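PDB 7JZI: rifin from Plasmodium falciparum, which is a variant surface antigen that is probably exported to the infected erythrocyte surface, where rifins are thought to engage host immune receptors. Local coordinates for residues B[37-42]-B[79-84]. Residues are numbered along the deposited sequence; the frame is centred on the assembly and turned at random.
Sequences DTLKSG and HPICVV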
# COMPACT_ATOMS: atom_id res chain seq x y z
N ASP B 37 -10.72 -5.82 7.22
CA ASP B 37 -12.08 -5.37 7.56
C ASP B 37 -12.65 -4.17 6.79
O ASP B 37 -13.85 -4.17 6.44
CB ASP B 37 -12.11 -5.16 9.08
CG ASP B 37 -13.51 -5.14 9.64
OD1 ASP B 37 -14.04 -6.18 10.10
OD2 ASP B 37 -13.93 -3.99 9.88
N THR B 38 -11.86 -3.16 6.46
CA THR B 38 -12.53 -1.98 5.92
C THR B 38 -12.70 -2.01 4.41
O THR B 38 -13.47 -1.21 3.88
CB THR B 38 -11.79 -0.71 6.36
OG1 THR B 38 -12.34 0.42 5.69
CG2 THR B 38 -10.31 -0.83 6.08
N LEU B 39 -12.04 -2.93 3.70
CA LEU B 39 -12.16 -2.98 2.25
C LEU B 39 -13.58 -3.33 1.81
O LEU B 39 -14.15 -4.34 2.24
CB LEU B 39 -11.17 -4.00 1.66
CG LEU B 39 -9.70 -3.85 2.05
CD1 LEU B 39 -8.91 -4.98 1.44
CD2 LEU B 39 -9.17 -2.51 1.59
N LYS B 40 -14.15 -2.50 0.92
CA LYS B 40 -15.51 -2.67 0.42
C LYS B 40 -15.61 -3.63 -0.76
O LYS B 40 -16.72 -3.87 -1.24
CB LYS B 40 -16.10 -1.32 -0.00
CG LYS B 40 -16.68 -0.48 1.13
CD LYS B 40 -18.02 0.11 0.72
CE LYS B 40 -19.16 -0.90 0.89
NZ LYS B 40 -20.48 -0.26 0.65
N SER B 41 -14.49 -4.16 -1.25
CA SER B 41 -14.54 -5.34 -2.10
C SER B 41 -15.23 -6.50 -1.41
O SER B 41 -16.00 -7.24 -2.03
CB SER B 41 -13.13 -5.76 -2.51
OG SER B 41 -12.39 -6.16 -1.37
N GLY B 42 -14.96 -6.68 -0.12
CA GLY B 42 -15.50 -7.80 0.62
C GLY B 42 -14.60 -9.01 0.69
O GLY B 42 -15.07 -10.11 1.02
N HIS B 79 -9.71 6.81 3.60
CA HIS B 79 -10.11 5.43 3.85
C HIS B 79 -9.29 4.86 5.00
O HIS B 79 -8.07 5.06 5.06
CB HIS B 79 -9.90 4.60 2.58
CG HIS B 79 -10.34 3.18 2.68
ND1 HIS B 79 -9.78 2.28 3.57
CD2 HIS B 79 -11.26 2.48 1.97
CE1 HIS B 79 -10.35 1.10 3.41
NE2 HIS B 79 -11.25 1.19 2.45
N PRO B 80 -9.93 4.13 5.92
CA PRO B 80 -9.24 3.73 7.16
C PRO B 80 -7.98 2.91 6.96
O PRO B 80 -7.05 3.02 7.77
CB PRO B 80 -10.30 2.91 7.92
CG PRO B 80 -11.60 3.12 7.21
CD PRO B 80 -11.39 3.97 6.01
N ILE B 81 -7.93 2.06 5.93
CA ILE B 81 -6.79 1.10 5.75
C ILE B 81 -5.46 1.80 5.53
O ILE B 81 -4.42 1.22 5.85
CB ILE B 81 -7.04 0.05 4.64
CG1 ILE B 81 -6.21 -1.21 4.88
CG2 ILE B 81 -6.79 0.63 3.26
CD1 ILE B 81 -6.28 -2.22 3.76
N CYS B 82 -5.50 3.01 5.01
CA CYS B 82 -4.24 3.66 4.61
C CYS B 82 -3.25 3.76 5.77
O CYS B 82 -2.05 3.63 5.51
CB CYS B 82 -4.56 4.96 3.90
SG CYS B 82 -5.62 4.73 2.45
N VAL B 83 -3.71 3.95 7.01
CA VAL B 83 -2.78 4.17 8.15
C VAL B 83 -1.89 2.95 8.35
O VAL B 83 -0.75 3.12 8.80
CB VAL B 83 -3.54 4.54 9.43
CG1 VAL B 83 -4.39 3.39 9.95
CG2 VAL B 83 -2.62 5.05 10.53
N VAL B 84 -2.35 1.76 7.99
CA VAL B 84 -1.57 0.52 8.27
C VAL B 84 -0.24 0.54 7.51
O VAL B 84 0.67 -0.21 7.90
CB VAL B 84 -2.39 -0.75 7.98
CG1 VAL B 84 -2.24 -1.22 6.54
CG2 VAL B 84 -2.02 -1.88 8.94
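T38 pushes its branched end against the ring of H79, the two side chains meeting tip to tip: OG1 of T38 lies 3.1 Å from CE1 of H79, and CG2 of T38 touches the same carbon at 3.3 Å. OG1 of T38 stands anti to the backbone N (chi1 172°), which brings it against CG of P80 as well, at 3.2 Å. The methyl CG2 of T38 also reaches CB of I81, at 3.7 Å. The imidazole is held from its own segment: the backbone N of I81 donates to ND1 of H79 over 3.0 Å, nearly straight at 165° and only 5° out of the ring plane, which fixes the ring's rotation with CE1 directed at T38. Deeper in, CD2 of L39 meets CD1 of I81 at 3.6 Å, the two side chains crossing obliquely. Both are buried and rest on helix 56-70, L39 on I63 and E66, I81 on M67 and V70. In this all-alpha part of the rifin, which has helices and no strands, the contact joins the loop between helices 8-33 and 43-50 to the turn leading into helix 84-88, a turn whose residues 80-83 have helical backbone angles. The disulfide from C82 to C71 ties that turn to the residue immediately after helix 56-70. On the 37-42 side, S41 OG is hydrogen-bonded to OE1 of E66, a second link to the same helix.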